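PDB 3GWB: peptidase M16 inactive domain family protein from Pseudomonas fluorescens, which is of uncertain activity but belongs to the M16 peptidase family and may act as a metal-binding hydrolase. Local coordinates for residues A[103-106]-A[107-110]; A[123-126]-A[127-130]; A[345-348]-A[349-353]. All blocks are in the same frame, centred on the assembly; numbering follows the deposited sequence.

Contact 1. Residues A[103-106]-A[107-110]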
ATOM      1  N   SER A 103       7.383 -11.804 -21.879  1.00 14.84           N
ATOM      2  CA  SER A 103       8.628 -12.154 -22.556  1.00 15.87           C
ATOM      3  C   SER A 103       8.592 -12.046 -24.079  1.00 15.84           C
ATOM      4  O   SER A 103       9.644 -11.957 -24.715  1.00 15.53           O
ATOM      5  CB  SER A 103       9.067 -13.566 -22.146  1.00 15.71           C
ATOM      6  OG  SER A 103       8.109 -14.540 -22.521  1.00 17.45           O
ATOM      7  N   ALA A 104       7.397 -12.056 -24.664  1.00 14.46           N
ATOM      8  CA  ALA A 104       7.266 -11.947 -26.116  1.00 15.30           C
ATOM      9  C   ALA A 104       8.034 -10.730 -26.640  1.00 15.60           C
ATOM     10  O   ALA A 104       7.875  -9.617 -26.133  1.00 17.16           O
ATOM     11  CB  ALA A 104       5.804 -11.838 -26.499  1.00 12.69           C
ATOM     12  N   VAL A 105       8.854 -10.947 -27.665  1.00 17.13           N
ATOM     13  CA  VAL A 105       9.666  -9.887 -28.259  1.00 18.18           C
ATOM     14  C   VAL A 105       8.898  -8.619 -28.640  1.00 18.83           C
ATOM     15  O   VAL A 105       9.401  -7.514 -28.451  1.00 16.41           O
ATOM     16  CB  VAL A 105      10.429 -10.392 -29.520  1.00 18.72           C
ATOM     17  CG1 VAL A 105      11.323 -11.567 -29.152  1.00 19.20           C
ATOM     18  CG2 VAL A 105       9.446 -10.804 -30.603  1.00 20.04           C
ATOM     19  N   ASP A 106       7.684  -8.767 -29.158  1.00 18.39           N
ATOM     20  CA  ASP A 106       6.911  -7.596 -29.569  1.00 19.72           C
ATOM     21  C   ASP A 106       6.446  -6.750 -28.386  1.00 18.62           C
ATOM     22  O   ASP A 106       6.023  -5.606 -28.566  1.00 17.26           O
ATOM     23  CB  ASP A 106       5.701  -8.022 -30.403  1.00 24.92           C
ATOM     24  CG  ASP A 106       4.512  -8.430 -29.550  1.00 31.30           C
ATOM     25  OD1 ASP A 106       4.693  -9.249 -28.621  1.00 32.39           O
ATOM     26  OD2 ASP A 106       3.391  -7.932 -29.813  1.00 36.03           O
ATOM     27  N   LYS A 107       6.535  -7.304 -27.179  1.00 17.41           N
ATOM     28  CA  LYS A 107       6.120  -6.578 -25.981  1.00 16.81           C
ATOM     29  C   LYS A 107       7.301  -6.156 -25.118  1.00 16.53           C
ATOM     30  O   LYS A 107       7.318  -5.043 -24.582  1.00 15.95           O
ATOM     31  CB  LYS A 107       5.152  -7.428 -25.152  1.00 18.30           C
ATOM     32  CG  LYS A 107       3.834  -7.691 -25.857  1.00 18.28           C
ATOM     33  CD  LYS A 107       3.141  -6.367 -26.162  1.00 21.55           C
ATOM     34  CE  LYS A 107       2.225  -6.481 -27.369  1.00 23.69           C
ATOM     35  NZ  LYS A 107       1.270  -7.596 -27.243  1.00 19.55           N
ATOM     36  N   ARG A 108       8.298  -7.028 -24.991  1.00 15.26           N
ATOM     37  CA  ARG A 108       9.436  -6.689 -24.150  1.00 15.47           C
ATOM     38  C   ARG A 108      10.397  -5.688 -24.778  1.00 14.74           C
ATOM     39  O   ARG A 108      11.008  -4.890 -24.072  1.00 15.78           O
ATOM     40  CB  ARG A 108      10.199  -7.952 -23.731  1.00 15.44           C
ATOM     41  CG  ARG A 108      11.123  -8.534 -24.778  1.00 16.64           C
ATOM     42  CD  ARG A 108      11.964  -9.640 -24.149  1.00 17.30           C
ATOM     43  NE  ARG A 108      13.074 -10.048 -25.004  1.00 18.76           N
ATOM     44  CZ  ARG A 108      13.223 -11.273 -25.495  1.00 22.25           C
ATOM     45  NH1 ARG A 108      12.325 -12.208 -25.216  1.00 20.84           N
ATOM     46  NH2 ARG A 108      14.274 -11.565 -26.250  1.00 22.61           N
ATOM     47  N   GLU A 109      10.539  -5.720 -26.099  1.00 15.13           N
ATOM     48  CA  GLU A 109      11.456  -4.783 -26.740  1.00 14.92           C
ATOM     49  C   GLU A 109      11.038  -3.333 -26.503  1.00 14.12           C
ATOM     50  O   GLU A 109      11.841  -2.531 -26.040  1.00 13.49           O
ATOM     51  CB  GLU A 109      11.598  -5.111 -28.229  1.00 17.95           C
ATOM     52  CG  GLU A 109      12.711  -6.131 -28.457  1.00 21.39           C
ATOM     53  CD  GLU A 109      12.852  -6.573 -29.898  1.00 24.98           C
ATOM     54  OE1 GLU A 109      12.540  -5.779 -30.813  1.00 27.63           O
ATOM     55  OE2 GLU A 109      13.300  -7.718 -30.113  1.00 24.25           O
ATOM     56  N   PRO A 110       9.775  -2.982 -26.802  1.00 14.69           N
ATOM     57  CA  PRO A 110       9.303  -1.606 -26.587  1.00 14.10           C
ATOM     58  C   PRO A 110       9.341  -1.243 -25.097  1.00 14.06           C
ATOM     59  O   PRO A 110       9.704  -0.129 -24.728  1.00 15.91           O
ATOM     60  CB  PRO A 110       7.870  -1.646 -27.115  1.00 14.09           C
ATOM     61  CG  PRO A 110       7.939  -2.681 -28.187  1.00 15.93           C
ATOM     62  CD  PRO A 110       8.767  -3.763 -27.541  1.00 13.97           C
TER
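Arg108 reaches back over the first turn of its helix to the carbonyl of Ser103. Its NH1 donates to Ser103 O at 2.7 Å. The bond is bent, with an N-H...O angle of 140°, and the oxygen is tilted 22° from the guanidinium plane. NH1 nonetheless lies in the carbonyl plane of Ser103. CG of Arg108 stands between its own N and carbonyl carbon (chi1 79°), and the chain then runs extended to NE, which carries the guanidinium back past the helix start. Val105 CG1 lies over one face of that group, offset toward its rim, 4.1 Å from Arg108 CZ. On another flank of the turn, the Asp106 and Lys107 side chains run alongside each other in the same direction. They form a salt bridge of 3.3 Å between Asp106 OD2 and Lys107 NZ.

These residues lead into and form the N-terminal turn of helix 105-120, which follows strand 95-102, with Ala104 at the N-cap. Ala104 O takes two backbone bonds, from Lys107 N and from Arg108 N, each at 2.9 Å. Glu109 N continues the series to Val105 O at 3.2 Å. Pro110 has no N-H to give. Its CD sits 3.5 Å from Asp106 O, and the helix is kinked there.

Further out, Ser103 OG is hydrogen-bonded to Asp204, and the Ser103 backbone is bonded to Pro34. Arg108 NH2 has a long, weak ion pair with Asp209. Lys107 NZ also donates to the backbone oxygen of Glu32 of the second subunit, and its side chain packs on Leu33 of that subunit.

Contact 2. Residues A[123-126]-A[127-130]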
ATOM      1  N   THR A 123      14.253  13.232 -17.263  1.00 13.06           N
ATOM      2  CA  THR A 123      14.301  14.675 -17.514  1.00 16.02           C
ATOM      3  C   THR A 123      13.988  15.551 -16.300  1.00 17.20           C
ATOM      4  O   THR A 123      14.161  16.771 -16.356  1.00 18.38           O
ATOM      5  CB  THR A 123      13.334  15.074 -18.639  1.00 14.23           C
ATOM      6  OG1 THR A 123      12.016  14.610 -18.316  1.00 15.99           O
ATOM      7  CG2 THR A 123      13.783  14.474 -19.961  1.00 16.43           C
ATOM      8  N   PHE A 124      13.529  14.931 -15.216  1.00 16.47           N
ATOM      9  CA  PHE A 124      13.189  15.645 -13.987  1.00 16.06           C
ATOM     10  C   PHE A 124      12.365  16.902 -14.270  1.00 16.77           C
ATOM     11  O   PHE A 124      12.862  18.023 -14.139  1.00 16.89           O
ATOM     12  CB  PHE A 124      14.464  16.035 -13.229  1.00 17.25           C
ATOM     13  CG  PHE A 124      15.382  14.878 -12.945  1.00 19.64           C
ATOM     14  CD1 PHE A 124      15.028  13.897 -12.023  1.00 21.17           C
ATOM     15  CD2 PHE A 124      16.604  14.768 -13.605  1.00 19.76           C
ATOM     16  CE1 PHE A 124      15.877  12.818 -11.766  1.00 21.25           C
ATOM     17  CE2 PHE A 124      17.459  13.695 -13.355  1.00 20.13           C
ATOM     18  CZ  PHE A 124      17.096  12.720 -12.432  1.00 19.45           C
ATOM     19  N   PRO A 125      11.092  16.731 -14.661  1.00 16.26           N
ATOM     20  CA  PRO A 125      10.216  17.871 -14.957  1.00 17.67           C
ATOM     21  C   PRO A 125       9.987  18.743 -13.724  1.00 18.59           C
ATOM     22  O   PRO A 125       9.754  18.235 -12.624  1.00 15.92           O
ATOM     23  CB  PRO A 125       8.923  17.208 -15.432  1.00 15.81           C
ATOM     24  CG  PRO A 125       9.387  15.894 -15.973  1.00 17.61           C
ATOM     25  CD  PRO A 125      10.413  15.461 -14.961  1.00 14.76           C
ATOM     26  N   ALA A 126      10.041  20.055 -13.924  1.00 18.78           N
ATOM     27  CA  ALA A 126       9.867  21.017 -12.846  1.00 18.64           C
ATOM     28  C   ALA A 126       8.540  20.885 -12.108  1.00 19.24           C
ATOM     29  O   ALA A 126       8.489  21.020 -10.885  1.00 17.93           O
ATOM     30  CB  ALA A 126      10.024  22.433 -13.398  1.00 18.56           C
ATOM     31  N   ASP A 127       7.467  20.611 -12.840  1.00 20.24           N
ATOM     32  CA  ASP A 127       6.156  20.489 -12.218  1.00 21.66           C
ATOM     33  C   ASP A 127       6.015  19.210 -11.392  1.00 20.01           C
ATOM     34  O   ASP A 127       5.195  19.143 -10.477  1.00 19.47           O
ATOM     35  CB  ASP A 127       5.066  20.559 -13.289  1.00 25.52           C
ATOM     36  CG  ASP A 127       5.074  19.355 -14.215  1.00 31.03           C
ATOM     37  OD1 ASP A 127       6.168  18.931 -14.647  1.00 34.49           O
ATOM     38  OD2 ASP A 127       3.978  18.841 -14.520  1.00 33.33           O
ATOM     39  N   SER A 128       6.815  18.197 -11.711  1.00 17.44           N
ATOM     40  CA  SER A 128       6.772  16.944 -10.965  1.00 16.54           C
ATOM     41  C   SER A 128       7.541  17.111  -9.661  1.00 15.60           C
ATOM     42  O   SER A 128       7.111  16.628  -8.620  1.00 14.58           O
ATOM     43  CB  SER A 128       7.389  15.799 -11.779  1.00 18.55           C
ATOM     44  OG  SER A 128       6.578  15.465 -12.890  1.00 19.14           O
ATOM     45  N   LEU A 129       8.682  17.796  -9.723  1.00 15.17           N
ATOM     46  CA  LEU A 129       9.501  18.018  -8.533  1.00 16.61           C
ATOM     47  C   LEU A 129       8.718  18.801  -7.477  1.00 18.15           C
ATOM     48  O   LEU A 129       8.865  18.567  -6.280  1.00 17.77           O
ATOM     49  CB  LEU A 129      10.775  18.787  -8.898  1.00 17.47           C
ATOM     50  CG  LEU A 129      11.761  19.094  -7.764  1.00 19.50           C
ATOM     51  CD1 LEU A 129      12.307  17.795  -7.177  1.00 20.27           C
ATOM     52  CD2 LEU A 129      12.889  19.965  -8.295  1.00 18.66           C
ATOM     53  N   ALA A 130       7.893  19.738  -7.930  1.00 17.07           N
ATOM     54  CA  ALA A 130       7.094  20.546  -7.026  1.00 18.25           C
ATOM     55  C   ALA A 130       6.016  19.659  -6.410  1.00 17.96           C
ATOM     56  O   ALA A 130       5.727  19.754  -5.222  1.00 19.04           O
ATOM     57  CB  ALA A 130       6.462  21.704  -7.790  1.00 17.57           C
TER
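Pro125 and Asp127 meet where the chain turns into helix 126-143. Asp127 CG lies between its own backbone N and carbonyl carbon (chi1 68°), so the carboxylate folds back toward the start of the helix. There OD1 comes to 3.3 Å from Pro125 CB, at the side of the proline ring. Ser128 approaches the same ring through its hydroxyl, with OG 3.9 Å from Pro125 CB. The polar partner of OG is Glu65; against the ring it makes only a packing contact.

Pro125 holds the N-cap position, and its carbonyl opens the helix. Leu129 N donates to Pro125 O at 3.1 Å in a fairly straight bond. Ser128 N reaches the same oxygen only weakly. One residue on, Ala130 N donates to Ala126 O at 3.3 Å. Leu129 CG stands anti to its backbone N (chi1 -179°), and the side chain packs on Leu58 and Met62 of helix 55-62 and on Leu181 and Leu184 of helix 181-191. Phe124, just before the cap, packs on both of these helices as well.

A proline ring at the cap has no side-chain acceptor for the first helix N-H groups. The folded-back carboxylate of Asp127 adds negative charge at this end, which would probably interact favourably with the helix dipole.

Contact 3. Residues A[345-348]-A[349-353]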
ATOM      1  N   LYS A 345      12.302 -27.800  20.470  1.00 21.93           N
ATOM      2  CA  LYS A 345      10.996 -27.631  19.855  1.00 22.66           C
ATOM      3  C   LYS A 345      10.966 -26.366  19.008  1.00 22.24           C
ATOM      4  O   LYS A 345      10.587 -26.411  17.836  1.00 24.15           O
ATOM      5  CB  LYS A 345       9.903 -27.565  20.924  1.00 24.85           C
ATOM      6  CG  LYS A 345       8.512 -27.305  20.357  1.00 27.38           C
ATOM      7  CD  LYS A 345       7.438 -27.324  21.438  1.00 31.66           C
ATOM      8  CE  LYS A 345       7.648 -26.221  22.473  1.00 34.24           C
ATOM      9  NZ  LYS A 345       7.623 -24.849  21.874  1.00 37.34           N
ATOM     10  N   GLU A 346      11.373 -25.244  19.602  1.00 20.43           N
ATOM     11  CA  GLU A 346      11.392 -23.963  18.897  1.00 19.71           C
ATOM     12  C   GLU A 346      12.243 -24.018  17.644  1.00 19.41           C
ATOM     13  O   GLU A 346      11.864 -23.475  16.608  1.00 17.80           O
ATOM     14  CB  GLU A 346      11.928 -22.850  19.802  1.00 19.57           C
ATOM     15  CG  GLU A 346      11.098 -22.607  21.043  1.00 22.50           C
ATOM     16  CD  GLU A 346      11.652 -21.485  21.904  1.00 23.64           C
ATOM     17  OE1 GLU A 346      12.858 -21.527  22.223  1.00 24.34           O
ATOM     18  OE2 GLU A 346      10.877 -20.567  22.268  1.00 22.15           O
ATOM     19  N   LEU A 347      13.399 -24.663  17.744  1.00 19.33           N
ATOM     20  CA  LEU A 347      14.308 -24.775  16.613  1.00 21.60           C
ATOM     21  C   LEU A 347      13.686 -25.579  15.470  1.00 21.99           C
ATOM     22  O   LEU A 347      13.762 -25.174  14.309  1.00 22.14           O
ATOM     23  CB  LEU A 347      15.621 -25.428  17.050  1.00 21.67           C
ATOM     24  CG  LEU A 347      16.701 -25.565  15.977  1.00 22.14           C
ATOM     25  CD1 LEU A 347      17.402 -24.228  15.797  1.00 23.86           C
ATOM     26  CD2 LEU A 347      17.708 -26.632  16.386  1.00 23.61           C
ATOM     27  N   ASP A 348      13.068 -26.711  15.794  1.00 23.06           N
ATOM     28  CA  ASP A 348      12.451 -27.549  14.768  1.00 25.89           C
ATOM     29  C   ASP A 348      11.278 -26.852  14.095  1.00 24.97           C
ATOM     30  O   ASP A 348      11.161 -26.860  12.868  1.00 25.67           O
ATOM     31  CB  ASP A 348      12.000 -28.883  15.365  1.00 28.79           C
ATOM     32  CG  ASP A 348      13.166 -29.797  15.679  1.00 32.89           C
ATOM     33  OD1 ASP A 348      14.065 -29.921  14.816  1.00 34.66           O
ATOM     34  OD2 ASP A 348      13.182 -30.393  16.779  1.00 35.01           O
ATOM     35  N   ASP A 349      10.411 -26.253  14.901  1.00 25.56           N
ATOM     36  CA  ASP A 349       9.261 -25.524  14.383  1.00 26.43           C
ATOM     37  C   ASP A 349       9.738 -24.419  13.438  1.00 27.35           C
ATOM     38  O   ASP A 349       9.204 -24.256  12.339  1.00 28.33           O
ATOM     39  CB  ASP A 349       8.466 -24.912  15.542  1.00 29.25           C
ATOM     40  CG  ASP A 349       7.732 -25.962  16.366  1.00 33.97           C
ATOM     41  OD1 ASP A 349       8.224 -27.112  16.454  1.00 34.61           O
ATOM     42  OD2 ASP A 349       6.668 -25.631  16.938  1.00 34.37           O
ATOM     43  N   ALA A 350      10.753 -23.669  13.860  1.00 25.66           N
ATOM     44  CA  ALA A 350      11.285 -22.594  13.029  1.00 26.31           C
ATOM     45  C   ALA A 350      11.820 -23.146  11.709  1.00 27.17           C
ATOM     46  O   ALA A 350      11.498 -22.624  10.639  1.00 27.54           O
ATOM     47  CB  ALA A 350      12.386 -21.836  13.774  1.00 25.79           C
ATOM     48  N   LYS A 351      12.634 -24.196  11.782  1.00 26.82           N
ATOM     49  CA  LYS A 351      13.189 -24.799  10.576  1.00 28.60           C
ATOM     50  C   LYS A 351      12.057 -25.260   9.665  1.00 30.80           C
ATOM     51  O   LYS A 351      12.125 -25.087   8.449  1.00 32.23           O
ATOM     52  CB  LYS A 351      14.094 -25.984  10.928  1.00 27.76           C
ATOM     53  CG  LYS A 351      15.380 -25.587  11.646  1.00 27.60           C
ATOM     54  CD  LYS A 351      15.876 -26.708  12.549  1.00 29.90           C
ATOM     55  CE  LYS A 351      16.890 -27.596  11.878  1.00 27.85           C
ATOM     56  NZ  LYS A 351      18.236 -26.979  11.930  1.00 29.80           N
ATOM     57  N   ARG A 352      11.010 -25.833  10.252  1.00 31.71           N
ATOM     58  CA  ARG A 352       9.875 -26.303   9.468  1.00 32.94           C
ATOM     59  C   ARG A 352       9.161 -25.134   8.799  1.00 33.13           C
ATOM     60  O   ARG A 352       8.802 -25.210   7.628  1.00 33.63           O
ATOM     61  CB  ARG A 352       8.892 -27.081  10.346  1.00 34.31           C
ATOM     62  CG  ARG A 352       7.747 -27.688   9.557  1.00 36.94           C
ATOM     63  CD  ARG A 352       6.929 -28.679  10.373  1.00 39.23           C
ATOM     64  NE  ARG A 352       6.185 -28.042  11.456  1.00 41.18           N
ATOM     65  CZ  ARG A 352       6.568 -28.020  12.732  1.00 42.72           C
ATOM     66  NH1 ARG A 352       7.701 -28.605  13.109  1.00 42.30           N
ATOM     67  NH2 ARG A 352       5.811 -27.411  13.636  1.00 42.57           N
ATOM     68  N   GLU A 353       8.954 -24.054   9.544  1.00 34.55           N
ATOM     69  CA  GLU A 353       8.296 -22.874   8.993  1.00 37.01           C
ATOM     70  C   GLU A 353       9.151 -22.287   7.879  1.00 37.69           C
ATOM     71  O   GLU A 353       8.645 -21.911   6.822  1.00 37.88           O
ATOM     72  CB  GLU A 353       8.097 -21.806  10.073  1.00 39.52           C
ATOM     73  CG  GLU A 353       7.071 -22.147  11.143  1.00 44.09           C
ATOM     74  CD  GLU A 353       6.870 -21.009  12.134  1.00 46.60           C
ATOM     75  OE1 GLU A 353       7.806 -20.713  12.911  1.00 47.81           O
ATOM     76  OE2 GLU A 353       5.775 -20.402  12.129  1.00 48.23           O
TER
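Helix 344-356, in the part of the chain assigned to the M16 inactive domain family, brings Lys345 and Asp349 together one turn apart. Asp349 N donates to Lys345 O at 2.9 Å, nearly straight at 173°. Asp349 CG lies beside its own backbone N (chi1 -71°), which brings OD1 within 2.8 Å of that same Lys345 O. Both are acceptors, so this is close proximity without a bond. The Lys345 chain crosses the carboxylate obliquely, its CG 3.9 Å from Asp349 OD1. Arg352 NH1 makes a long salt bridge to Asp349 OD1 at 3.7 Å. An asparagine in place of Asp349 would probably leave Arg352 without the carboxylate charge of this long salt bridge.

The spacing is that of a regular alpha-helix, with i to i+4 bonds running on from Ala350 N to Glu346 O and from Lys351 N to Leu347 O. Arg352 N to Asp348 O is 2.8 Å. On another side, Leu347 CG meets Lys351 CD at 3.7 Å, the two side chains crossing. CG and CD of Lys351 also lie alongside the Leu347 carbonyl oxygen, CD at 3.1 Å from Leu347 O.

Leu347 packs on Leu271 of helix 266-277 and on Val397 and Val400 of helix 397-407. Lys351 NZ is bonded to the backbone oxygens of Ser392, Gln393 and Leu395. Glu346 OE1 pairs with Arg284 and accepts from Thr343 N.

All three contacts are local, but their surroundings differ. Contact 1 is a surface contact and the only one of the three touched by the second subunit. Contacts 2 and 3 are partly buried, each with leucine packed against two other helices. Contacts 1 and 2 both lie at helix starts, on helices 105-120 and 126-143, which follow each other in the chain; their centres are about 29 Å apart. Contact 3 lies inside a helix, opposite contact 2 across the centre of the chain. The chemistry follows the place: the surface start in contact 1 relies on charged and polar groups, the start in contact 2 more on apolar packing, and contact 3 combines a charged outer side with an apolar inner one.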